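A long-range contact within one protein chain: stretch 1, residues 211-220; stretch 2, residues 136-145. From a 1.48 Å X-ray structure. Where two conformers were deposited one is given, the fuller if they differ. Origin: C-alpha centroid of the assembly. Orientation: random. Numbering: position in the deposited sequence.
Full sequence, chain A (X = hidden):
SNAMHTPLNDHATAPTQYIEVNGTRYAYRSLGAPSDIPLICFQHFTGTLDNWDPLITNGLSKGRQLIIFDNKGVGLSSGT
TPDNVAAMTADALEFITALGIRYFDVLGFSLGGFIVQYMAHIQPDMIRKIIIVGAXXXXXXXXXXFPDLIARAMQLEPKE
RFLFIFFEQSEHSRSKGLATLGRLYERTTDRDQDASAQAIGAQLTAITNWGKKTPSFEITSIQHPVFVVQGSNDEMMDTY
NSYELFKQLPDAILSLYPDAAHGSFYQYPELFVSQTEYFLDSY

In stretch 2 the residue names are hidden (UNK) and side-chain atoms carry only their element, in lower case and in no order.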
# COMPACT_ATOMS: atom_id res chain seq x y z
N GLY A 211 -15.09 -20.69 1.22
CA GLY A 211 -14.47 -20.89 2.53
C GLY A 211 -14.54 -22.31 3.04
O GLY A 211 -13.59 -22.81 3.67
N LYS A 212 -15.66 -22.99 2.82
CA LYS A 212 -15.82 -24.32 3.40
C LYS A 212 -15.03 -25.40 2.72
O LYS A 212 -14.61 -26.37 3.38
CB LYS A 212 -17.28 -24.73 3.39
CG LYS A 212 -18.12 -23.92 4.37
CD LYS A 212 -19.57 -24.41 4.41
CE LYS A 212 -19.68 -25.77 5.10
NZ LYS A 212 -21.09 -26.28 4.99
N LYS A 213 -14.87 -25.30 1.41
CA LYS A 213 -14.23 -26.35 0.65
C LYS A 213 -12.71 -26.27 0.80
O LYS A 213 -12.16 -25.20 0.86
CB LYS A 213 -14.63 -26.35 -0.82
CG LYS A 213 -16.13 -26.58 -1.07
CD LYS A 213 -16.59 -27.99 -0.81
CE LYS A 213 -18.06 -28.20 -1.18
NZ LYS A 213 -18.29 -27.81 -2.59
N THR A 214 -12.05 -27.43 0.83
CA THR A 214 -10.61 -27.46 0.85
C THR A 214 -10.07 -26.75 -0.38
O THR A 214 -10.62 -26.90 -1.48
CB THR A 214 -10.08 -28.92 0.82
OG1 THR A 214 -10.91 -29.79 1.60
CG2 THR A 214 -8.69 -28.92 1.33
N PRO A 215 -8.95 -26.00 -0.23
CA PRO A 215 -8.40 -25.35 -1.44
C PRO A 215 -8.11 -26.35 -2.56
O PRO A 215 -7.68 -27.52 -2.31
CB PRO A 215 -7.12 -24.72 -0.93
CG PRO A 215 -7.43 -24.39 0.48
CD PRO A 215 -8.21 -25.59 0.97
N SER A 216 -8.33 -25.90 -3.79
CA SER A 216 -8.17 -26.72 -4.98
C SER A 216 -6.95 -26.34 -5.80
O SER A 216 -6.63 -26.99 -6.81
CB SER A 216 -9.43 -26.64 -5.84
OG SER A 216 -9.68 -25.31 -6.35
N PHE A 217 -6.28 -25.26 -5.40
CA PHE A 217 -5.03 -24.86 -6.03
C PHE A 217 -4.19 -24.11 -5.02
O PHE A 217 -4.69 -23.65 -3.99
CB PHE A 217 -5.29 -24.03 -7.31
CG PHE A 217 -5.87 -22.68 -7.04
CD1 PHE A 217 -7.26 -22.49 -6.93
CD2 PHE A 217 -5.05 -21.57 -6.90
CE1 PHE A 217 -7.78 -21.25 -6.67
CE2 PHE A 217 -5.60 -20.34 -6.65
CZ PHE A 217 -6.95 -20.18 -6.55
N GLU A 218 -2.89 -24.02 -5.29
CA GLU A 218 -1.95 -23.35 -4.42
C GLU A 218 -1.88 -21.87 -4.79
O GLU A 218 -1.62 -21.55 -5.93
CB GLU A 218 -0.55 -23.97 -4.59
CG GLU A 218 -0.51 -25.39 -4.06
CD GLU A 218 -0.73 -25.43 -2.56
OE1 GLU A 218 -0.37 -24.45 -1.85
OE2 GLU A 218 -1.23 -26.46 -2.07
N ILE A 219 -2.13 -21.01 -3.81
CA ILE A 219 -2.02 -19.56 -4.04
C ILE A 219 -0.62 -19.19 -4.52
O ILE A 219 -0.46 -18.33 -5.37
CB ILE A 219 -2.35 -18.75 -2.75
CG1 ILE A 219 -3.85 -18.71 -2.54
CG2 ILE A 219 -1.84 -17.30 -2.85
CD1 ILE A 219 -4.59 -18.03 -3.67
N THR A 220 0.40 -19.88 -4.01
CA THR A 220 1.78 -19.63 -4.36
C THR A 220 2.04 -19.80 -5.85
O THR A 220 3.00 -19.26 -6.38
CB THR A 220 2.72 -20.57 -3.57
OG1 THR A 220 2.32 -21.96 -3.75
CG2 THR A 220 2.72 -20.20 -2.06
N UNK A 136 -10.21 -12.89 -0.09
CA UNK A 136 -9.56 -13.86 0.79
C UNK A 136 -9.26 -15.08 -0.06
O UNK A 136 -9.94 -15.31 -1.07
c UNK A 136 -10.46 -14.25 1.97
N UNK A 137 -8.26 -15.87 0.37
CA UNK A 137 -8.04 -17.13 -0.34
C UNK A 137 -9.12 -18.19 -0.06
O UNK A 137 -9.87 -18.08 0.91
c UNK A 137 -7.37 -15.69 1.53
c UNK A 137 -6.72 -17.60 0.21
c UNK A 137 -6.41 -16.80 1.39
N UNK A 138 -9.13 -19.23 -0.88
CA UNK A 138 -9.95 -20.39 -0.62
C UNK A 138 -9.69 -20.94 0.79
O UNK A 138 -8.57 -20.97 1.26
c UNK A 138 -10.02 -21.31 -3.02
n UNK A 138 -10.57 -22.83 -4.80
o UNK A 138 -8.61 -23.07 -3.76
c UNK A 138 -9.69 -22.49 -3.89
c UNK A 138 -9.64 -21.53 -1.59
N UNK A 139 -10.76 -21.46 1.39
CA UNK A 139 -10.64 -22.26 2.60
C UNK A 139 -10.69 -21.54 3.91
O UNK A 139 -10.61 -22.13 4.98
N UNK A 140 -10.87 -20.22 3.88
CA UNK A 140 -10.78 -19.46 5.11
C UNK A 140 -11.99 -19.66 6.01
O UNK A 140 -13.15 -19.64 5.56
c UNK A 140 -11.68 -17.37 3.88
c UNK A 140 -9.19 -17.70 4.29
c UNK A 140 -10.60 -17.96 4.81
N UNK A 141 -11.72 -19.82 7.31
CA UNK A 141 -12.75 -20.13 8.28
C UNK A 141 -13.78 -19.01 8.44
O UNK A 141 -14.93 -19.26 8.78
c UNK A 141 -11.55 -22.87 9.00
n UNK A 141 -10.86 -25.14 8.39
c UNK A 141 -10.60 -24.01 9.31
c UNK A 141 -12.10 -20.46 9.63
c UNK A 141 -11.05 -21.57 9.60
N UNK A 142 -13.39 -17.77 8.22
CA UNK A 142 -14.31 -16.65 8.44
C UNK A 142 -15.55 -16.80 7.54
O UNK A 142 -16.63 -16.38 7.93
c UNK A 142 -14.49 -14.12 8.69
c UNK A 142 -13.62 -15.28 8.22
c UNK A 142 -13.21 -15.09 6.78
N UNK A 143 -15.40 -17.38 6.35
CA UNK A 143 -16.51 -17.49 5.44
C UNK A 143 -17.49 -18.59 5.86
O UNK A 143 -18.59 -18.63 5.35
c UNK A 143 -16.03 -17.74 4.02
c UNK A 143 -16.37 -15.32 3.24
c UNK A 143 -15.38 -16.49 3.39
c UNK A 143 -14.78 -16.84 2.05
N UNK A 144 -17.10 -19.47 6.80
CA UNK A 144 -18.06 -20.46 7.28
C UNK A 144 -19.25 -19.79 7.92
O UNK A 144 -20.35 -20.36 7.95
n UNK A 144 -14.56 -23.03 6.67
n UNK A 144 -15.63 -23.17 8.52
c UNK A 144 -14.64 -23.68 7.82
c UNK A 144 -16.25 -22.19 7.78
c UNK A 144 -15.56 -22.10 6.62
c UNK A 144 -17.41 -21.40 8.30
N UNK A 145 -19.05 -18.59 8.45
CA UNK A 145 -20.13 -17.82 9.07
C UNK A 145 -20.70 -16.69 8.24
O UNK A 145 -21.46 -15.86 8.72
o UNK A 145 -18.59 -16.55 10.37
c UNK A 145 -19.60 -18.58 11.43
c UNK A 145 -19.75 -17.34 10.44
O HOH W 1 -6.31 -21.62 -3.07

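Position 136 carries one side-chain carbon and nothing more, out of reach of stretch 1; a lone CB identifies Ala136. At 137 three carbons close a ring onto the backbone N, which only proline does. Pro137 points its CB toward stretch 1, where CB lies 4.1 Å from CG1 of Ile219, an apolar contact.

Position 138 has three carbons in a row, the third bearing one oxygen and one nitrogen. That is a primary amide on a two-methylene arm, hence Gln138. The hydrogen bonds fix its orientation: Ser216 N donates to Gln138 OE1 (2.8 Å, 160°), and Gln138 NE2 donates to Ser216 OG (3.1 Å, 166°). OE1 also lies 3.3 Å from Pro215 CA and 3.5 Å from Phe217 CD1, and it accepts from a water, whose O is 2.8 Å from it and equally 2.8 Å from Phe217 O, to which the water also donates.

Position 139 has no side-chain atoms and phi/psi of 90/1. A CB would jam against the preceding carbonyl and approach Pro215 CG to 3.1 Å, so this is Gly139. Its CA makes a CA-H...O contact with Gly211 O at 3.2 Å, the angle at H being 134°.

At 140 one carbon carries two others, and CB points away from stretch 1: Val140, which closes a type II turn begun at Pro137. Its backbone O lies 3.5 Å from Gly211 CA. Position 141 is a chain of four carbons ending in nitrogen, Lys141, with no contact across. Position 142 repeats the three-carbon fork and also stays clear: Val142.

Four carbons forked at the second mark 143 as Leu143; its CB points toward stretch 1 and sits 3.8 Å from Gly211 CA. Position 144 has one carbon leading to a five-membered ring of three carbons and two nitrogens, which is His144. NE2 donates to Gly211 O (3.2 Å, 139°), with that oxygen at the ring edge, near its plane, while CD2 lies 3.9 Å from Lys212 CG. At 145 one carbon bears an oxygen and a carbon, giving Thr145, out of reach of stretch 1.

The contact works through two polar anchors around closely packed glycines. Gln138 uses both ends of its amide on Ser216, while His144 engages the Gly211 carbonyl. Between them Gly211 and Gly139 bring their CA atoms to 4.1 Å. An ideal CB on Gly211 would fall 2.4 Å from Leu143 CB and 2.8 Å from Val140 O, both clashes, so the packing of Gly211 against Leu143 and the carbonyl of Val140 leaves no room for a side chain at Gly211.

Stretch 2, residues 136-145: APQGVKVLHT
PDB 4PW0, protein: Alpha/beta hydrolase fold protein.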